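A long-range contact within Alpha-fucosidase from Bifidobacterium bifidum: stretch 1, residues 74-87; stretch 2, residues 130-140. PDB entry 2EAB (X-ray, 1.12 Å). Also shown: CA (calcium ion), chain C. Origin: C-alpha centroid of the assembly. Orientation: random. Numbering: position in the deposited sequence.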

ATOM      1  N   PHE A  74       5.304   2.753  20.425  1.00  7.60           N
ATOM      2  CA  PHE A  74       4.167   1.839  20.391  1.00  7.49           C
ATOM      3  C   PHE A  74       2.979   2.394  19.618  1.00  7.05           C
ATOM      4  O   PHE A  74       2.647   3.581  19.743  1.00  7.28           O
ATOM      5  N   ASN A  75       2.341   1.515  18.842  1.00  6.66           N
ATOM      6  CA  ASN A  75       1.163   1.846  18.047  1.00  6.37           C
ATOM      7  C   ASN A  75       0.093   0.775  18.141  1.00  6.50           C
ATOM      8  O   ASN A  75       0.391  -0.419  18.281  1.00  6.79           O
ATOM      9  N   GLU A  76      -1.157   1.207  18.021  1.00  6.36           N
ATOM     10  CA  GLU A  76      -2.261   0.310  17.687  1.00  6.55           C
ATOM     11  C   GLU A  76      -3.053   0.953  16.544  1.00  6.38           C
ATOM     12  O   GLU A  76      -3.356   2.156  16.579  1.00  6.44           O
ATOM     13  N   GLU A  77      -3.404   0.135  15.554  1.00  6.14           N
ATOM     14  CA  GLU A  77      -3.923   0.603  14.261  1.00  6.03           C
ATOM     15  C   GLU A  77      -5.205   1.433  14.330  1.00  5.93           C
ATOM     16  O   GLU A  77      -5.485   2.195  13.406  1.00  5.93           O
ATOM     17  N   THR A  78      -5.991   1.263  15.391  1.00  5.95           N
ATOM     18  CA  THR A  78      -7.284   1.944  15.471  1.00  6.02           C
ATOM     19  C   THR A  78      -7.287   3.210  16.322  1.00  6.03           C
ATOM     20  O   THR A  78      -8.353   3.788  16.542  1.00  6.24           O
ATOM     21  N   LEU A  79      -6.117   3.652  16.788  1.00  5.79           N
ATOM     22  CA  LEU A  79      -6.059   4.852  17.625  1.00  6.06           C
ATOM     23  C   LEU A  79      -6.131   6.087  16.739  1.00  5.75           C
ATOM     24  O   LEU A  79      -5.120   6.680  16.359  1.00  5.98           O
ATOM     25  N   TRP A  80      -7.370   6.446  16.418  1.00  5.84           N
ATOM     26  CA  TRP A  80      -7.708   7.477  15.454  1.00  5.96           C
ATOM     27  C   TRP A  80      -8.629   8.509  16.097  1.00  5.85           C
ATOM     28  O   TRP A  80      -9.672   8.153  16.645  1.00  6.00           O
ATOM     29  N   THR A  81      -8.243   9.780  16.034  1.00  5.82           N
ATOM     30  CA  THR A  81      -9.168  10.860  16.366  1.00  5.89           C
ATOM     31  C   THR A  81     -10.095  11.119  15.172  1.00  5.43           C
ATOM     32  O   THR A  81      -9.914  10.544  14.101  1.00  5.68           O
ATOM     33  N   GLY A  82     -11.086  11.986  15.370  1.00  5.65           N
ATOM     34  CA  GLY A  82     -12.088  12.292  14.357  1.00  5.57           C
ATOM     35  C   GLY A  82     -13.324  11.418  14.469  1.00  5.49           C
ATOM     36  O   GLY A  82     -13.456  10.605  15.388  1.00  5.73           O
ATOM     37  N   GLY A  83     -14.246  11.596  13.528  1.00  5.70           N
ATOM     38  CA  GLY A  83     -15.404  10.720  13.430  1.00  6.27           C
ATOM     39  C   GLY A  83     -16.527  11.077  14.385  1.00  6.02           C
ATOM     40  O   GLY A  83     -16.522  12.143  15.007  1.00  6.00           O
ATOM     41  N   PRO A  84     -17.514  10.180  14.525  1.00  6.65           N
ATOM     42  CA  PRO A  84     -18.648  10.481  15.387  1.00  7.34           C
ATOM     43  C   PRO A  84     -18.175  10.745  16.815  1.00  7.24           C
ATOM     44  O   PRO A  84     -17.277  10.065  17.315  1.00  7.51           O
ATOM     45  N   GLY A  85     -18.757  11.763  17.443  1.00  7.55           N
ATOM     46  CA  GLY A  85     -18.345  12.177  18.774  1.00  8.19           C
ATOM     47  C   GLY A  85     -17.336  13.308  18.790  1.00  7.90           C
ATOM     48  O   GLY A  85     -17.104  13.907  19.837  1.00  8.71           O
ATOM     49  N   SER A  86     -16.735  13.618  17.644  1.00  7.27           N
ATOM     50  CA  SER A  86     -15.781  14.729  17.557  1.00  7.33           C
ATOM     51  C   SER A  86     -16.468  16.087  17.393  1.00  7.59           C
ATOM     52  O   SER A  86     -15.820  17.134  17.514  1.00  8.21           O
ATOM     53  N   SER A  87     -17.761  16.048  17.081  1.00  7.77           N
ATOM     54  CA  SER A  87     -18.636  17.216  17.031  1.00  8.39           C
ATOM     55  C   SER A  87     -20.044  16.697  17.253  1.00  9.01           C
ATOM     56  O   SER A  87     -20.255  15.486  17.319  1.00  9.45           O
ATOM     57  N   ALA A 130     -11.150  20.153  11.049  1.00  6.39           N
ATOM     58  CA  ALA A 130      -9.997  19.276  11.252  1.00  6.25           C
ATOM     59  C   ALA A 130     -10.152  18.325  12.442  1.00  5.96           C
ATOM     60  O   ALA A 130      -9.522  17.267  12.464  1.00  5.95           O
ATOM     61  N   ALA A 131     -10.970  18.710  13.423  1.00  5.89           N
ATOM     62  CA  ALA A 131     -11.275  17.848  14.567  1.00  5.98           C
ATOM     63  C   ALA A 131     -12.186  16.691  14.173  1.00  5.90           C
ATOM     64  O   ALA A 131     -12.108  15.612  14.757  1.00  5.99           O
ATOM     65  N   GLU A 132     -13.068  16.929  13.206  1.00  5.68           N
ATOM     66  CA  GLU A 132     -13.912  15.861  12.657  1.00  5.63           C
ATOM     67  C   GLU A 132     -13.110  14.924  11.769  1.00  5.48           C
ATOM     68  O   GLU A 132     -13.322  13.711  11.778  1.00  5.84           O
ATOM     69  N   GLN A 133     -12.205  15.486  10.977  1.00  5.55           N
ATOM     70  CA  GLN A 133     -11.380  14.662  10.114  1.00  5.77           C
ATOM     71  C   GLN A 133     -10.512  13.742  10.963  1.00  5.62           C
ATOM     72  O   GLN A 133     -10.476  12.532  10.748  1.00  5.81           O
ATOM     73  N   GLY A 134      -9.821  14.326  11.938  1.00  5.57           N
ATOM     74  CA  GLY A 134      -8.931  13.569  12.796  1.00  5.41           C
ATOM     75  C   GLY A 134      -7.716  13.057  12.056  1.00  5.75           C
ATOM     76  O   GLY A 134      -7.390  13.523  10.965  1.00  6.18           O
ATOM     77  N   ASN A 135      -7.026  12.118  12.689  1.00  5.46           N
ATOM     78  CA  ASN A 135      -5.796  11.541  12.170  1.00  5.93           C
ATOM     79  C   ASN A 135      -5.397  10.332  12.999  1.00  5.78           C
ATOM     80  O   ASN A 135      -6.006  10.053  14.035  1.00  6.11           O
ATOM     81  N   TYR A 136      -4.401   9.603  12.512  1.00  5.63           N
ATOM     82  CA  TYR A 136      -3.813   8.484  13.226  1.00  6.02           C
ATOM     83  C   TYR A 136      -2.840   9.000  14.275  1.00  5.96           C
ATOM     84  O   TYR A 136      -2.035   9.884  13.982  1.00  6.17           O
ATOM     85  N   LEU A 137      -2.907   8.429  15.476  1.00  6.11           N
ATOM     86  CA  LEU A 137      -2.052   8.832  16.595  1.00  6.39           C
ATOM     87  C   LEU A 137      -0.994   7.801  16.930  1.00  6.29           C
ATOM     88  O   LEU A 137      -1.302   6.611  17.033  1.00  7.00           O
ATOM     89  N   ASN A 138       0.236   8.257  17.173  1.00  6.28           N
ATOM     90  CA  ASN A 138       1.159   7.454  17.963  1.00  6.58           C
ATOM     91  C   ASN A 138       0.487   7.187  19.307  1.00  6.57           C
ATOM     92  O   ASN A 138      -0.015   8.115  19.944  1.00  7.19           O
ATOM     93  N   TRP A 139       0.469   5.928  19.735  1.00  6.98           N
ATOM     94  CA  TRP A 139      -0.137   5.570  21.014  1.00  7.25           C
ATOM     95  C   TRP A 139       0.731   6.104  22.154  1.00  7.16           C
ATOM     96  O   TRP A 139       0.250   6.840  23.028  1.00  7.09           O
ATOM     97  N   GLY A 140       2.011   5.747  22.126  1.00  7.60           N
ATOM     98  CA  GLY A 140       2.969   6.188  23.128  1.00  7.92           C
ATOM     99  C   GLY A 140       4.255   5.412  22.978  1.00  8.11           C
ATOM    100  O   GLY A 140       4.697   5.135  21.855  1.00  8.03           O
TER

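The shortest direct polar contact between the two stretches lies at the far end of the interface, where Ser87 OG donates to Glu132 OE2 at 2.6 Å. Ser87 (chi1 p) points its CA-to-CB bond toward the second stretch; the CA-to-CB bond of Glu132 runs sideways to stretch 1, and its m, t side chain extends until the carboxylate reaches the serine. The neighbouring Ser86, also p and directed toward the helix, turns its hydroxyl back within its own turn, OG donating to Gly83 O at 2.6 Å, while OG lies 3.2 Å from Glu132 CA. The backbone reinforces this corner, with Gly83 N donating to Glu132 O at 2.9 Å.

Thr81 (p) and Asn135 (p) form the next polar node. Thr81 N donates to Asn135 O at 3.0 Å, and Asn135 N returns a bond to Thr81 OG1 at 3.1 Å, so the threonine side chain continues the backbone pairing. Although the CA-to-CB bond of Asn135 points away, its amide curls back to place OD1 3.0 Å from Thr81 OG1. Close approach at Gly82 and Gly134, whose CA atoms are 3.7 Å apart, leaves no room for side chains: a CB on either residue would clash with the opposing backbone.

Two waters bridge the stretches. Water 1 lies 2.9 Å from Glu76 O and 2.6 Å from Leu137 O; water 2 lies 2.6 Å from Thr81 O and 2.4 Å from Gln133 O. The carboxylate of Glu76 serves its own stretch, OE2 accepting from Thr78 OG1 at 2.6 Å, and Glu77, whose CA-to-CB bond points away from stretch 2, binds the calcium ion, with Glu77 OE2 2.7 Å from the metal.

Around these contacts the packing is largely apolar and aromatic. Tyr136 (t) starts sideways, but its ring reaches stretch 1, where CE1 sits 3.4 Å from Glu76 O at the ring edge. Its CB lies over the five-membered ring of Trp80, 4.2 Å from the centroid, in a CH-pi contact; the indole, with chi1 between wells at -97°, also covers Asn135, CE3 approaching Asn135 C at 3.3 Å. Leu79 (t, p) points toward stretch 2 and places CD2 3.9 Å from both Leu137 CB and Trp139 CE3. Leu137 (m, t) points back, its CD1 meeting Thr81 CG2 at 3.8 Å. Trp139 (t) closes the cluster: the edge of Phe74 (t) meets its indole face with planes at 87°, CD2 of Phe74 lying 3.7 Å from CG of Trp139, while Glu76 CB packs 3.5 Å from Trp139 CE3.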

ATOM      1  CB  PHE A  74       3.744   1.485  21.824  1.00  8.11           C
ATOM      2  CG  PHE A  74       2.708   0.402  21.899  1.00  8.21           C
ATOM      3  CD1 PHE A  74       3.077  -0.938  21.860  1.00  8.81           C
ATOM      4  CD2 PHE A  74       1.357   0.720  21.987  1.00  8.16           C
ATOM      5  CE1 PHE A  74       2.117  -1.943  21.920  1.00  9.08           C
ATOM      6  CE2 PHE A  74       0.391  -0.280  22.043  1.00  8.50           C
ATOM      7  CZ  PHE A  74       0.776  -1.617  22.007  1.00  9.07           C
ATOM      8  CB  ASN A  75       1.529   1.959  16.565  1.00  6.80           C
ATOM      9  CG  ASN A  75       2.211   3.262  16.219  1.00  6.49           C
ATOM     10  OD1 ASN A  75       1.562   4.306  16.088  1.00  7.62           O
ATOM     11  ND2 ASN A  75       3.511   3.207  16.038  1.00  5.33           N
ATOM     12  CB  GLU A  76      -3.148   0.024  18.903  1.00  7.12           C
ATOM     13  CG  GLU A  76      -3.952  -1.282  18.807  1.00  7.70           C
ATOM     14  CD  GLU A  76      -5.314  -1.143  18.143  1.00  7.04           C
ATOM     15  OE1 GLU A  76      -5.963  -2.196  17.912  1.00  7.49           O
ATOM     16  OE2 GLU A  76      -5.740   0.002  17.868  1.00  7.05           O
ATOM     17  CB  GLU A  77      -4.153  -0.587  13.322  1.00  6.03           C
ATOM     18  CG  GLU A  77      -5.175  -1.574  13.879  1.00  6.50           C
ATOM     19  CD  GLU A  77      -5.724  -2.571  12.883  1.00  6.41           C
ATOM     20  OE1 GLU A  77      -6.397  -3.511  13.360  1.00  6.77           O
ATOM     21  OE2 GLU A  77      -5.515  -2.424  11.657  1.00  6.28           O
ATOM     22  CB  THR A  78      -8.427   1.008  15.957  1.00  6.22           C
ATOM     23  OG1 THR A  78      -8.234   0.662  17.336  1.00  6.80           O
ATOM     24  CG2 THR A  78      -8.501  -0.262  15.115  1.00  6.80           C
ATOM     25  CB  LEU A  79      -4.826   4.861  18.534  1.00  6.46           C
ATOM     26  CG  LEU A  79      -4.947   5.848  19.705  1.00  6.73           C
ATOM     27  CD1 LEU A  79      -5.942   5.349  20.754  1.00  7.05           C
ATOM     28  CD2 LEU A  79      -3.602   6.102  20.340  1.00  7.43           C
ATOM     29  CB  TRP A  80      -8.458   6.823  14.287  1.00  6.93           C
ATOM     30  CG  TRP A  80      -7.631   6.482  13.087  1.00  6.04           C
ATOM     31  CD1 TRP A  80      -6.950   5.322  12.828  1.00  7.43           C
ATOM     32  CD2 TRP A  80      -7.444   7.320  11.952  1.00  7.47           C
ATOM     33  NE1 TRP A  80      -6.340   5.405  11.589  1.00  7.18           N
ATOM     34  CE2 TRP A  80      -6.630   6.625  11.035  1.00  7.88           C
ATOM     35  CE3 TRP A  80      -7.900   8.602  11.619  1.00  7.63           C
ATOM     36  CZ2 TRP A  80      -6.249   7.180   9.807  1.00  7.83           C
ATOM     37  CZ3 TRP A  80      -7.526   9.150  10.409  1.00  7.67           C
ATOM     38  CH2 TRP A  80      -6.705   8.441   9.519  1.00  7.49           C
ATOM     39  CB  THR A  81      -8.431  12.158  16.743  1.00  6.03           C
ATOM     40  OG1 THR A  81      -7.570  12.534  15.667  1.00  5.88           O
ATOM     41  CG2 THR A  81      -7.619  11.992  18.026  1.00  7.12           C
ATOM     42  CB  PRO A  84     -19.514   9.219  15.296  1.00  7.65           C
ATOM     43  CG  PRO A  84     -18.607   8.157  14.800  1.00  7.82           C
ATOM     44  CD  PRO A  84     -17.614   8.842  13.923  1.00  6.84           C
ATOM     45  CB  SER A  86     -14.797  14.510  16.406  1.00  7.28           C
ATOM     46  OG  SER A  86     -15.473  14.554  15.161  1.00  6.79           O
ATOM     47  CB  SER A  87     -18.572  17.895  15.668  1.00  8.06           C
ATOM     48  OG  SER A  87     -19.300  17.136  14.716  1.00  7.99           O
ATOM     49  CB  ALA A 130      -8.721  20.091  11.381  1.00  6.81           C
ATOM     50  CB  ALA A 131     -11.900  18.653  15.691  1.00  6.08           C
ATOM     51  CB  GLU A 132     -15.060  16.434  11.837  1.00  5.83           C
ATOM     52  CG  GLU A 132     -16.193  17.051  12.630  1.00  6.39           C
ATOM     53  CD  GLU A 132     -17.372  17.405  11.750  1.00  6.65           C
ATOM     54  OE1 GLU A 132     -17.198  17.503  10.515  1.00  7.03           O
ATOM     55  OE2 GLU A 132     -18.484  17.574  12.293  1.00  7.92           O
ATOM     56  CB  GLN A 133     -10.508  15.530   9.220  1.00  5.70           C
ATOM     57  CG  GLN A 133      -9.715  14.708   8.217  1.00  5.92           C
ATOM     58  CD  GLN A 133      -9.057  15.539   7.135  1.00  5.84           C
ATOM     59  OE1 GLN A 133      -9.245  16.761   7.050  1.00  6.33           O
ATOM     60  NE2 GLN A 133      -8.288  14.869   6.284  1.00  5.93           N
ATOM     61  CB  ASN A 135      -4.663  12.585  12.067  1.00  5.99           C
ATOM     62  CG  ASN A 135      -4.203  13.153  13.419  1.00  6.55           C
ATOM     63  OD1 ASN A 135      -4.829  12.976  14.470  1.00  7.87           O
ATOM     64  ND2 ASN A 135      -3.084  13.857  13.374  1.00  5.21           N
ATOM     65  CB  TYR A 136      -3.048   7.626  12.232  1.00  6.05           C
ATOM     66  CG  TYR A 136      -2.468   6.346  12.790  1.00  6.20           C
ATOM     67  CD1 TYR A 136      -3.278   5.411  13.422  1.00  6.07           C
ATOM     68  CD2 TYR A 136      -1.115   6.047  12.641  1.00  6.39           C
ATOM     69  CE1 TYR A 136      -2.757   4.215  13.900  1.00  6.39           C
ATOM     70  CE2 TYR A 136      -0.577   4.856  13.125  1.00  6.81           C
ATOM     71  CZ  TYR A 136      -1.408   3.946  13.747  1.00  6.73           C
ATOM     72  OH  TYR A 136      -0.905   2.752  14.209  1.00  6.59           O
ATOM     73  CB  LEU A 137      -2.885   8.987  17.870  1.00  6.79           C
ATOM     74  CG  LEU A 137      -4.002  10.018  17.959  1.00  8.06           C
ATOM     75  CD1 LEU A 137      -4.709   9.930  19.294  1.00  8.34           C
ATOM     76  CD2 LEU A 137      -3.484  11.401  17.734  1.00 11.35           C
ATOM     77  CB  ASN A 138       2.486   8.174  18.184  1.00  6.65           C
ATOM     78  CG  ASN A 138       3.309   7.535  19.287  1.00  6.54           C
ATOM     79  OD1 ASN A 138       3.802   6.409  19.147  1.00  8.68           O
ATOM     80  ND2 ASN A 138       3.436   8.231  20.404  1.00  6.07           N
ATOM     81  CB  TRP A 139      -0.312   4.055  21.110  1.00  7.80           C
ATOM     82  CG  TRP A 139      -0.993   3.561  22.354  1.00  8.02           C
ATOM     83  CD1 TRP A 139      -0.539   3.662  23.640  1.00  8.56           C
ATOM     84  CD2 TRP A 139      -2.230   2.852  22.419  1.00  7.72           C
ATOM     85  NE1 TRP A 139      -1.430   3.070  24.501  1.00  8.97           N
ATOM     86  CE2 TRP A 139      -2.479   2.568  23.780  1.00  8.70           C
ATOM     87  CE3 TRP A 139      -3.164   2.440  21.460  1.00  7.91           C
ATOM     88  CZ2 TRP A 139      -3.614   1.880  24.206  1.00  8.94           C
ATOM     89  CZ3 TRP A 139      -4.293   1.754  21.884  1.00  8.48           C
ATOM     90  CH2 TRP A 139      -4.509   1.483  23.247  1.00  9.34           C
TER
HETATM   91 CA    CA C 899      -3.436  -2.265   9.981  1.00  8.30          CA
HETATM   92  O   HOH W   1      -1.253   3.995  17.193  1.00  7.26           O
HETATM   93  O   HOH W   2     -10.613  10.275  11.617  1.00121.69           O